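Local coordinates for sulfite reductase [ferredoxin] (Mycobacterium tuberculosis, PDB 1ZJ8), which reduces sulfite to sulfide with electrons taken from ferredoxin, using a siroheme and a [4Fe-4S] cluster, at residues Ile459-Val465 with Phe543-Arg547; Phe504-Leu508 with Gly519-Arg523; Ile368-Val372 with Ala411-Gln415; Ile239-Pro244 with Ile328-Pro333. All coordinates share one frame; numbering follows the deposited sequence.

Contact 1 (Ile459-Val465 with Phe543-Arg547)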
loop_
_atom_site.group_PDB
_atom_site.type_symbol
_atom_site.label_atom_id
_atom_site.label_comp_id
_atom_site.label_asym_id
_atom_site.label_seq_id
_atom_site.Cartn_x
_atom_site.Cartn_y
_atom_site.Cartn_z
ATOM N N ILE A 459 17.355 -8.137 25.163
ATOM C CA ILE A 459 16.018 -8.042 25.749
ATOM C C ILE A 459 14.971 -8.896 25.034
ATOM O O ILE A 459 13.853 -9.052 25.526
ATOM C CB ILE A 459 15.547 -6.544 25.709
ATOM C CG1 ILE A 459 14.926 -6.151 27.044
ATOM C CG2 ILE A 459 14.606 -6.228 24.512
ATOM C CD1 ILE A 459 15.954 -5.919 28.148
ATOM N N ASN A 460 15.323 -9.427 23.865
ATOM C CA ASN A 460 14.373 -10.150 23.000
ATOM C C ASN A 460 13.542 -11.233 23.707
ATOM O O ASN A 460 12.381 -11.451 23.375
ATOM C CB ASN A 460 15.122 -10.774 21.817
ATOM C CG ASN A 460 14.191 -11.449 20.825
ATOM O OD1 ASN A 460 13.065 -10.998 20.598
ATOM N ND2 ASN A 460 14.660 -12.531 20.224
ATOM N N SER A 461 14.163 -11.914 24.664
ATOM C CA SER A 461 13.482 -12.857 25.548
ATOM C C SER A 461 12.113 -12.338 26.061
ATOM O O SER A 461 11.117 -13.077 26.058
ATOM C CB SER A 461 14.415 -13.177 26.728
ATOM O OG SER A 461 15.042 -12.002 27.247
ATOM N N GLN A 462 12.081 -11.071 26.486
ATOM C CA GLN A 462 10.885 -10.457 27.082
ATOM C C GLN A 462 9.794 -10.062 26.086
ATOM O O GLN A 462 8.645 -9.821 26.470
ATOM C CB GLN A 462 11.268 -9.187 27.860
ATOM C CG GLN A 462 11.781 -9.422 29.264
ATOM C CD GLN A 462 13.279 -9.514 29.316
ATOM O OE1 GLN A 462 13.951 -8.546 29.671
ATOM N NE2 GLN A 462 13.820 -10.675 28.954
ATOM N N LEU A 463 10.147 -9.951 24.818
ATOM C CA LEU A 463 9.251 -9.292 23.875
ATOM C C LEU A 463 8.212 -10.244 23.315
ATOM O O LEU A 463 8.202 -10.588 22.126
ATOM C CB LEU A 463 10.025 -8.576 22.763
ATOM C CG LEU A 463 10.446 -7.164 23.168
ATOM C CD1 LEU A 463 11.222 -6.493 22.040
ATOM C CD2 LEU A 463 9.232 -6.329 23.560
ATOM N N ASP A 464 7.305 -10.627 24.205
ATOM C CA ASP A 464 6.168 -11.484 23.861
ATOM C C ASP A 464 5.164 -10.806 22.929
ATOM O O ASP A 464 4.214 -11.440 22.484
ATOM C CB ASP A 464 5.436 -11.930 25.146
ATOM C CG ASP A 464 4.958 -10.744 26.005
ATOM O OD1 ASP A 464 4.449 -9.754 25.430
ATOM O OD2 ASP A 464 5.087 -10.798 27.250
ATOM N N VAL A 465 5.348 -9.513 22.681
ATOM C CA VAL A 465 4.388 -8.732 21.923
ATOM C C VAL A 465 5.152 -7.895 20.890
ATOM O O VAL A 465 6.201 -7.327 21.203
ATOM C CB VAL A 465 3.496 -7.880 22.918
ATOM C CG1 VAL A 465 4.129 -6.520 23.251
ATOM C CG2 VAL A 465 2.056 -7.715 22.400
ATOM N N PHE A 543 10.050 0.922 27.715
ATOM C CA PHE A 543 8.818 0.142 27.647
ATOM C C PHE A 543 8.904 -1.099 28.520
ATOM O O PHE A 543 7.969 -1.380 29.251
ATOM C CB PHE A 543 8.436 -0.237 26.207
ATOM C CG PHE A 543 7.264 -1.193 26.118
ATOM C CD1 PHE A 543 6.023 -0.837 26.600
ATOM C CD2 PHE A 543 7.409 -2.444 25.549
ATOM C CE1 PHE A 543 4.946 -1.721 26.525
ATOM C CE2 PHE A 543 6.324 -3.327 25.469
ATOM C CZ PHE A 543 5.097 -2.959 25.959
ATOM N N VAL A 544 10.022 -1.819 28.477
ATOM C CA VAL A 544 10.129 -3.083 29.238
ATOM C C VAL A 544 10.444 -2.832 30.738
ATOM O O VAL A 544 10.339 -3.738 31.545
ATOM C CB VAL A 544 11.121 -4.095 28.573
ATOM C CG1 VAL A 544 10.785 -5.529 28.961
ATOM C CG2 VAL A 544 11.068 -3.985 27.059
ATOM N N LYS A 545 10.793 -1.600 31.110
ATOM C CA LYS A 545 10.997 -1.247 32.511
ATOM C C LYS A 545 9.640 -0.916 33.134
ATOM O O LYS A 545 9.071 -1.740 33.857
ATOM C CB LYS A 545 11.979 -0.068 32.626
ATOM C CG LYS A 545 12.298 0.359 34.048
ATOM C CD LYS A 545 13.069 -0.734 34.800
ATOM C CE LYS A 545 13.404 -0.301 36.212
ATOM N NZ LYS A 545 13.948 1.081 36.221
ATOM N N HIS A 546 9.100 0.258 32.787
ATOM C CA HIS A 546 7.870 0.794 33.363
ATOM C C HIS A 546 6.627 0.010 32.893
ATOM O O HIS A 546 5.529 0.551 32.803
ATOM C CB HIS A 546 7.742 2.275 32.974
ATOM C CG HIS A 546 8.865 3.138 33.476
ATOM N ND1 HIS A 546 9.968 3.450 32.708
ATOM C CD2 HIS A 546 9.048 3.767 34.663
ATOM C CE1 HIS A 546 10.790 4.220 33.404
ATOM N NE2 HIS A 546 10.252 4.432 34.593
ATOM N N ARG A 547 6.790 -1.285 32.649
ATOM C CA ARG A 547 5.790 -2.054 31.927
ATOM C C ARG A 547 4.834 -2.820 32.826
ATOM O O ARG A 547 5.245 -3.403 33.839
ATOM C CB ARG A 547 6.476 -3.065 31.031
ATOM C CG ARG A 547 5.655 -3.486 29.839
ATOM C CD ARG A 547 6.286 -4.693 29.198
ATOM N NE ARG A 547 5.309 -5.500 28.485
ATOM C CZ ARG A 547 5.531 -6.733 28.036
ATOM N NH1 ARG A 547 6.712 -7.334 28.224
ATOM N NH2 ARG A 547 4.560 -7.374 27.391
#
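Gln462 and Val544 mark the closest approach of the two backbones, CA to CA 7.7 Å, where the type I turn from Asn460 to Leu463 at the end of the short helix passes the last turn of helix 532-545. Val544 is the apolar hub here. Its CG1 methyl rests against the aliphatic root of Gln462, touching both CG and CB, the latter at 3.9 Å, and the two side chains cross at about a right angle. The other methyl, CG2, turns to CG1 of Ile459. Further along, CG1 of Val465 comes to the edge of the Phe543 ring at CE2.

Above this apolar layer lies the charged pair. Arg547 stands just beyond the helix end, with CG anti to the backbone N (chi1 -155°) and the chain extended as far as NE; it passes with its CG over one face of the Phe543 ring and delivers the guanidinium to Asp464. NH2 gives OD1 a hydrogen bond of 3.1 Å from the syn side of the carboxylate, while its second bond, to OD2 at 3.5 Å, is weak. Both bonds come from NH2, and with the planes 59° apart this is not a flat, two-pronged pair.

Outside the segments, Arg547 NH2 also bonds Glu551 O, and Phe543 packs against Phe553 and Trp556. Because NH2 serves both a carboxylate and a carbonyl, the guanidinium is probably fixed in rotation, and the exposed aspartate probably steadies its charge at the rim of a largely apolar contact.

Contact 2 (Phe504-Leu508 with Gly519-Arg523)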
loop_
_atom_site.group_PDB
_atom_site.type_symbol
_atom_site.label_atom_id
_atom_site.label_comp_id
_atom_site.label_asym_id
_atom_site.label_seq_id
_atom_site.Cartn_x
_atom_site.Cartn_y
_atom_site.Cartn_z
ATOM N N PHE A 504 13.123 12.993 11.718
ATOM C CA PHE A 504 11.778 12.424 11.760
ATOM C C PHE A 504 10.965 12.961 12.941
ATOM O O PHE A 504 11.493 13.174 14.036
ATOM C CB PHE A 504 11.864 10.879 11.820
ATOM C CG PHE A 504 12.553 10.258 10.623
ATOM C CD1 PHE A 504 13.935 10.067 10.610
ATOM C CD2 PHE A 504 11.830 9.893 9.503
ATOM C CE1 PHE A 504 14.576 9.523 9.507
ATOM C CE2 PHE A 504 12.472 9.351 8.406
ATOM C CZ PHE A 504 13.851 9.169 8.413
ATOM N N GLN A 505 9.681 13.202 12.679
ATOM C CA GLN A 505 8.681 13.444 13.711
ATOM C C GLN A 505 8.114 12.074 14.075
ATOM O O GLN A 505 7.994 11.208 13.212
ATOM C CB GLN A 505 7.572 14.374 13.162
ATOM C CG GLN A 505 6.523 14.908 14.197
ATOM C CD GLN A 505 5.477 15.906 13.577
ATOM O OE1 GLN A 505 4.293 15.581 13.422
ATOM N NE2 GLN A 505 5.936 17.113 13.229
ATOM N N VAL A 506 7.771 11.890 15.341
ATOM C CA VAL A 506 7.461 10.582 15.904
ATOM C C VAL A 506 5.987 10.449 16.281
ATOM O O VAL A 506 5.451 11.271 17.019
ATOM C CB VAL A 506 8.326 10.375 17.167
ATOM C CG1 VAL A 506 7.952 9.098 17.937
ATOM C CG2 VAL A 506 9.801 10.367 16.761
ATOM N N HIS A 507 5.334 9.404 15.784
ATOM C CA HIS A 507 3.955 9.109 16.159
ATOM C C HIS A 507 3.998 7.789 16.916
ATOM O O HIS A 507 4.586 6.817 16.438
ATOM C CB HIS A 507 3.041 9.011 14.929
ATOM C CG HIS A 507 2.945 10.279 14.122
ATOM N ND1 HIS A 507 1.771 10.997 13.994
ATOM C CD2 HIS A 507 3.867 10.943 13.380
ATOM C CE1 HIS A 507 1.978 12.054 13.226
ATOM N NE2 HIS A 507 3.242 12.044 12.839
ATOM N N LEU A 508 3.411 7.752 18.105
ATOM C CA LEU A 508 3.492 6.564 18.938
ATOM C C LEU A 508 2.114 5.968 19.214
ATOM O O LEU A 508 1.161 6.696 19.497
ATOM C CB LEU A 508 4.203 6.906 20.243
ATOM C CG LEU A 508 5.703 7.186 20.091
ATOM C CD1 LEU A 508 6.210 8.081 21.207
ATOM C CD2 LEU A 508 6.498 5.890 20.071
ATOM N N GLY A 519 -1.730 7.245 16.199
ATOM C CA GLY A 519 -0.681 7.420 17.199
ATOM C C GLY A 519 -0.634 8.861 17.656
ATOM O O GLY A 519 -1.087 9.750 16.932
ATOM N N ARG A 520 -0.092 9.094 18.853
ATOM C CA ARG A 520 0.028 10.448 19.378
ATOM C C ARG A 520 1.383 11.049 19.006
ATOM O O ARG A 520 2.396 10.353 18.912
ATOM C CB ARG A 520 -0.261 10.528 20.883
ATOM C CG ARG A 520 0.238 9.371 21.739
ATOM C CD ARG A 520 0.126 9.670 23.254
ATOM N NE ARG A 520 1.013 10.767 23.690
ATOM C CZ ARG A 520 1.549 10.906 24.912
ATOM N NH1 ARG A 520 1.337 10.016 25.883
ATOM N NH2 ARG A 520 2.329 11.948 25.161
ATOM N N LYS A 521 1.363 12.354 18.771
ATOM C CA LYS A 521 2.504 13.102 18.269
ATOM C C LYS A 521 3.143 13.711 19.504
ATOM O O LYS A 521 2.446 13.967 20.478
ATOM C CB LYS A 521 2.020 14.189 17.300
ATOM C CG LYS A 521 0.836 13.740 16.410
ATOM C CD LYS A 521 0.198 14.881 15.624
ATOM C CE LYS A 521 1.101 15.367 14.501
ATOM N NZ LYS A 521 0.339 15.631 13.258
ATOM N N LEU A 522 4.456 13.914 19.493
ATOM C CA LEU A 522 5.126 14.476 20.667
ATOM C C LEU A 522 5.536 15.926 20.456
ATOM O O LEU A 522 5.811 16.368 19.333
ATOM C CB LEU A 522 6.302 13.605 21.131
ATOM C CG LEU A 522 5.904 12.310 21.873
ATOM C CD1 LEU A 522 7.115 11.724 22.603
ATOM C CD2 LEU A 522 4.726 12.506 22.857
ATOM N N ARG A 523 5.597 16.636 21.581
ATOM C CA ARG A 523 5.553 18.104 21.630
ATOM C C ARG A 523 6.722 18.789 20.920
ATOM O O ARG A 523 6.571 19.291 19.803
ATOM C CB ARG A 523 5.466 18.547 23.111
ATOM C CG ARG A 523 5.753 20.054 23.411
ATOM C CD ARG A 523 5.333 20.466 24.844
ATOM N NE ARG A 523 5.388 19.334 25.785
ATOM C CZ ARG A 523 4.716 19.249 26.938
ATOM N NH1 ARG A 523 3.925 20.237 27.367
ATOM N NH2 ARG A 523 4.855 18.157 27.686
#
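Leu508 and Arg520 form an antiparallel hydrogen-bonded pair joined by two backbone bonds: Leu508 N gives to Arg520 O at 2.9 Å, and Arg520 N gives to Leu508 O at 2.8 Å. The Arg520 carbonyl also receives a CA-H...O contact from His507, 3.4 Å from CA to O. Gly519 precedes the returning strand at a place where a side chain would point toward the partner strand.

Apolar contact lies on the face with Leu508, where its CD1 meets CD1 of Leu522 at 4.0 Å; branched, flexible leucines suit this buried place.

Polar and mixed contacts occupy the face with His507 and Lys521. These two side chains lie side by side and point the same way; the lysine chain, bent at chi3 (71°), follows the imidazole, placing CE 3.7 Å from His507 CE1. CE also approaches OE1 of Gln505 at 3.4 Å, but that oxygen takes its hydrogen bond from Lys489 NZ. Lysine, long and exposed, can cover a buried histidine with its methylenes. A further mixed contact, on the Leu508 face, brings CG of Arg520 near the Leu508 carbonyl; the charged end of this arginine is salt-bridged to Glu562.

The two segments belong to the hairpin of strands 500-508 and 520-528. On its other side strand 500-508 pairs with strand 486-494, through backbone bonds of Gln505 to Lys489 and His507 to Gly487, while Tyr535 of helix 532-545 packs on Val506 and Leu508.

Contact 3 (Ile368-Val372 with Ala411-Gln415)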
loop_
_atom_site.group_PDB
_atom_site.type_symbol
_atom_site.label_atom_id
_atom_site.label_comp_id
_atom_site.label_asym_id
_atom_site.label_seq_id
_atom_site.Cartn_x
_atom_site.Cartn_y
_atom_site.Cartn_z
ATOM N N ILE A 368 16.378 -12.060 -7.359
ATOM C CA ILE A 368 15.698 -12.753 -6.267
ATOM C C ILE A 368 14.341 -13.303 -6.704
ATOM O O ILE A 368 14.011 -14.461 -6.414
ATOM C CB ILE A 368 15.557 -11.880 -5.018
ATOM C CG1 ILE A 368 16.907 -11.822 -4.307
ATOM C CG2 ILE A 368 14.499 -12.467 -4.055
ATOM C CD1 ILE A 368 16.944 -10.870 -3.146
ATOM N N LEU A 369 13.556 -12.478 -7.391
ATOM C CA LEU A 369 12.237 -12.907 -7.849
ATOM C C LEU A 369 12.368 -14.127 -8.763
ATOM O O LEU A 369 11.548 -15.064 -8.713
ATOM C CB LEU A 369 11.514 -11.760 -8.590
ATOM C CG LEU A 369 11.066 -10.567 -7.736
ATOM C CD1 LEU A 369 10.533 -9.419 -8.592
ATOM C CD2 LEU A 369 9.992 -10.985 -6.752
ATOM N N THR A 370 13.404 -14.118 -9.596
ATOM C CA THR A 370 13.608 -15.221 -10.515
ATOM C C THR A 370 14.039 -16.421 -9.702
ATOM O O THR A 370 13.565 -17.535 -9.934
ATOM C CB THR A 370 14.572 -14.864 -11.662
ATOM O OG1 THR A 370 14.097 -13.671 -12.291
ATOM C CG2 THR A 370 14.608 -15.970 -12.732
ATOM N N ALA A 371 14.892 -16.181 -8.712
ATOM C CA ALA A 371 15.361 -17.258 -7.830
ATOM C C ALA A 371 14.200 -17.975 -7.121
ATOM O O ALA A 371 14.207 -19.218 -6.997
ATOM C CB ALA A 371 16.345 -16.705 -6.827
ATOM N N VAL A 372 13.224 -17.182 -6.671
ATOM C CA VAL A 372 12.029 -17.693 -5.992
ATOM C C VAL A 372 11.171 -18.521 -6.959
ATOM O O VAL A 372 10.602 -19.546 -6.580
ATOM C CB VAL A 372 11.144 -16.534 -5.396
ATOM C CG1 VAL A 372 9.799 -17.074 -4.882
ATOM C CG2 VAL A 372 11.872 -15.774 -4.291
ATOM N N ALA A 411 18.566 -18.648 2.144
ATOM C CA ALA A 411 19.782 -18.362 1.402
ATOM C C ALA A 411 19.651 -17.110 0.505
ATOM O O ALA A 411 20.654 -16.486 0.186
ATOM C CB ALA A 411 20.184 -19.549 0.613
ATOM N N LEU A 412 18.428 -16.750 0.106
ATOM C CA LEU A 412 18.171 -15.481 -0.597
ATOM C C LEU A 412 17.841 -14.315 0.341
ATOM O O LEU A 412 17.556 -13.223 -0.121
ATOM C CB LEU A 412 16.998 -15.627 -1.553
ATOM C CG LEU A 412 17.148 -16.609 -2.700
ATOM C CD1 LEU A 412 15.769 -17.023 -3.151
ATOM C CD2 LEU A 412 17.907 -15.966 -3.824
ATOM N N GLY A 413 17.837 -14.546 1.650
ATOM C CA GLY A 413 17.515 -13.492 2.629
ATOM C C GLY A 413 16.030 -13.262 2.841
ATOM O O GLY A 413 15.615 -12.204 3.325
ATOM N N LEU A 414 15.217 -14.251 2.484
ATOM C CA LEU A 414 13.774 -14.185 2.717
ATOM C C LEU A 414 13.383 -15.153 3.837
ATOM O O LEU A 414 13.197 -16.350 3.612
ATOM C CB LEU A 414 13.023 -14.490 1.426
ATOM C CG LEU A 414 13.239 -13.487 0.296
ATOM C CD1 LEU A 414 12.741 -14.034 -1.051
ATOM C CD2 LEU A 414 12.537 -12.190 0.623
ATOM N N GLN A 415 13.248 -14.609 5.047
ATOM C CA GLN A 415 13.130 -15.417 6.267
ATOM C C GLN A 415 11.692 -15.696 6.561
ATOM O O GLN A 415 10.891 -14.781 6.548
ATOM C CB GLN A 415 13.765 -14.681 7.453
ATOM C CG GLN A 415 15.150 -14.130 7.138
ATOM C CD GLN A 415 15.875 -13.522 8.332
ATOM O OE1 GLN A 415 15.267 -13.161 9.356
ATOM N NE2 GLN A 415 17.194 -13.395 8.199
#
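Flat groups play no part where Ile368, Ala371 and Val372 meet Leu412 and Leu414: no ring or planar side-chain group is involved, there are no faces or edges to assign, and aliphatic side chains carry the contact. Leu412 contributes the most buried surface. Its forked end straddles the CB of Ala371, with CD2 at 3.5 Å and CD1 at 3.7 Å, a fit that the small alanine permits because its helix surface stays low. CD2 also meets CG1 of Ile368, and CD1 lies by CG2 of Val372.

Helix 399-411 ends here in a Schellman motif, in which Gly413 takes up a positive phi of 82°, easy for a residue without a side chain. The reversal lets the residues on its two sides, Leu412 and Leu414, both face helix 366-379. Both helices belong to the second ferredoxin-like half domain.

CD1 of Leu414 settles between successive turns of the helix, 3.8 Å from Ile368 CG2 and 3.8 Å from Val372 CG2. In Ile368 that methyl stands anti to the backbone N, while CG1 with its CD1 swings instead toward the Leu412 carbonyl. Beyond the pair, Leu414 touches Val364 of strand 363-365, and Val372 packs on Leu121 of helix 118-131.

Contact 4 (Ile239-Pro244 with Ile328-Pro333)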
loop_
_atom_site.group_PDB
_atom_site.type_symbol
_atom_site.label_atom_id
_atom_site.label_comp_id
_atom_site.label_asym_id
_atom_site.label_seq_id
_atom_site.Cartn_x
_atom_site.Cartn_y
_atom_site.Cartn_z
ATOM N N ILE A 239 -15.327 -6.629 3.632
ATOM C CA ILE A 239 -14.642 -7.539 4.545
ATOM C C ILE A 239 -15.622 -8.606 5.019
ATOM O O ILE A 239 -16.714 -8.287 5.448
ATOM C CB ILE A 239 -14.019 -6.766 5.743
ATOM C CG1 ILE A 239 -12.597 -6.223 5.471
ATOM C CG2 ILE A 239 -13.876 -7.691 6.938
ATOM C CD1 ILE A 239 -12.182 -5.980 4.050
ATOM N N GLY A 240 -15.213 -9.870 4.927
ATOM C CA GLY A 240 -16.066 -11.029 5.241
ATOM C C GLY A 240 -16.783 -11.018 6.582
ATOM O O GLY A 240 -16.230 -10.552 7.578
ATOM N N VAL A 241 -18.022 -11.521 6.592
ATOM C CA VAL A 241 -18.767 -11.807 7.833
ATOM C C VAL A 241 -19.968 -12.721 7.610
ATOM O O VAL A 241 -20.619 -12.674 6.559
ATOM C CB VAL A 241 -19.286 -10.536 8.553
ATOM C CG1 VAL A 241 -20.464 -9.896 7.792
ATOM C CG2 VAL A 241 -19.668 -10.875 10.011
ATOM N N ASN A 242 -20.274 -13.518 8.627
ATOM C CA ASN A 242 -21.459 -14.370 8.617
ATOM C C ASN A 242 -22.700 -13.620 9.053
ATOM O O ASN A 242 -22.827 -13.276 10.230
ATOM C CB ASN A 242 -21.241 -15.543 9.563
ATOM C CG ASN A 242 -19.910 -16.192 9.348
ATOM O OD1 ASN A 242 -19.670 -16.776 8.288
ATOM N ND2 ASN A 242 -19.006 -16.056 10.329
ATOM N N HIS A 243 -23.603 -13.339 8.113
ATOM C CA HIS A 243 -24.893 -12.770 8.489
ATOM C C HIS A 243 -25.643 -13.937 9.138
ATOM O O HIS A 243 -25.642 -15.038 8.577
ATOM C CB HIS A 243 -25.675 -12.192 7.296
ATOM C CG HIS A 243 -26.877 -11.395 7.707
ATOM N ND1 HIS A 243 -26.824 -10.039 7.949
ATOM C CD2 HIS A 243 -28.148 -11.769 7.975
ATOM C CE1 HIS A 243 -28.013 -9.611 8.325
ATOM N NE2 HIS A 243 -28.831 -10.643 8.354
ATOM N N PRO A 244 -26.248 -13.714 10.334
ATOM C CA PRO A 244 -26.907 -14.821 11.030
ATOM C C PRO A 244 -28.031 -15.433 10.228
ATOM O O PRO A 244 -28.258 -16.635 10.328
ATOM C CB PRO A 244 -27.437 -14.185 12.320
ATOM C CG PRO A 244 -27.486 -12.742 12.048
ATOM C CD PRO A 244 -26.361 -12.456 11.095
ATOM N N ILE A 328 -29.075 -4.716 2.355
ATOM C CA ILE A 328 -29.458 -5.493 3.525
ATOM C C ILE A 328 -28.602 -5.029 4.714
ATOM O O ILE A 328 -27.408 -4.794 4.554
ATOM C CB ILE A 328 -29.257 -7.004 3.284
ATOM C CG1 ILE A 328 -30.096 -7.480 2.087
ATOM C CG2 ILE A 328 -29.565 -7.830 4.548
ATOM C CD1 ILE A 328 -29.234 -7.840 0.848
ATOM N N ASP A 329 -29.222 -4.866 5.886
ATOM C CA ASP A 329 -28.509 -4.521 7.114
ATOM C C ASP A 329 -27.635 -5.706 7.524
ATOM O O ASP A 329 -28.006 -6.866 7.312
ATOM C CB ASP A 329 -29.485 -4.214 8.267
ATOM C CG ASP A 329 -30.170 -2.844 8.151
ATOM O OD1 ASP A 329 -29.793 -1.983 7.312
ATOM O OD2 ASP A 329 -31.103 -2.627 8.945
ATOM N N GLY A 330 -26.478 -5.418 8.119
ATOM C CA GLY A 330 -25.595 -6.480 8.587
ATOM C C GLY A 330 -24.746 -6.044 9.754
ATOM O O GLY A 330 -24.585 -4.869 9.995
ATOM N N PRO A 331 -24.210 -7.012 10.495
ATOM C CA PRO A 331 -23.263 -6.729 11.568
ATOM C C PRO A 331 -21.822 -6.508 11.119
ATOM O O PRO A 331 -21.445 -6.789 9.967
ATOM C CB PRO A 331 -23.320 -8.007 12.423
ATOM C CG PRO A 331 -23.615 -9.093 11.458
ATOM C CD PRO A 331 -24.493 -8.461 10.380
ATOM N N ALA A 332 -21.039 -6.009 12.065
ATOM C CA ALA A 332 -19.602 -5.921 11.952
ATOM C C ALA A 332 -19.019 -7.234 12.438
ATOM O O ALA A 332 -19.596 -7.891 13.287
ATOM C CB ALA A 332 -19.088 -4.777 12.799
ATOM N N PRO A 333 -17.865 -7.625 11.896
ATOM C CA PRO A 333 -17.174 -8.799 12.434
ATOM C C PRO A 333 -16.332 -8.382 13.615
ATOM O O PRO A 333 -15.961 -7.214 13.701
ATOM C CB PRO A 333 -16.285 -9.226 11.275
ATOM C CG PRO A 333 -15.949 -7.934 10.588
ATOM C CD PRO A 333 -17.125 -7.004 10.782
#
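Gly330 touches His243 without a polar bond between them; the sound bond at this point runs from its carbonyl oxygen to Arg267 NH2, which holds the chain as it passes the edge of the imidazole. CA of Gly330 sits in plane at the edge of the His243 ring, 3.8 Å from ND1, an approach helped by the absence of a side chain. CD of Pro331 comes obliquely to the same nitrogen at 3.7 Å, while CD of Pro244 covers part of one ring face. His243 reaches this place with CG anti to its backbone N (chi1 -170°), and its ring also stacks on that of His246.

Strands 236-243 and 328-329 belong to one mixed sheet but are not neighbours in it: strands 249-254 and 266-272 stand between them. Asp329 is salt-bridged to Arg315. After Gly330, still backbone-bonded to Gly269, the chain leaves the edge and crosses back to strand 236-243, the segments running 106° apart. Prolines suit such a crossing, being rigid and lacking an N-H to pair.

Val241 packs on both Pro331 and Pro333. Its CG1 lies 3.9 Å from Pro331 O, and CG2 meets Pro333 CB at 4.0 Å, the side chains at about a right angle. Farther along, CG of Pro333 touches CG2 of buried Ile239 at 4.2 Å.

Overall arrangement
Followed from the N terminus, the chain first makes contact 4, which closes a loop of about 80 residues and brings the connection after edge strand 328-329 back to strand 236-243 of the same sheet. Contact 3 comes next, in series, joining helix 366-379 to the end of helix 399-411. Contact 1 then opens at residues 459-465; before it closes at 543-547, the hairpin of contact 2 has formed and closed within it. No two contacts cross. Contacts 1 and 2 lie in the second 4Fe-4S domain, their centres 21 Å apart, linked by strand 520-528 running into helix 532-545. Contacts 3 and 4 stand apart from these and from each other, every such pair of centres at least 31 Å apart.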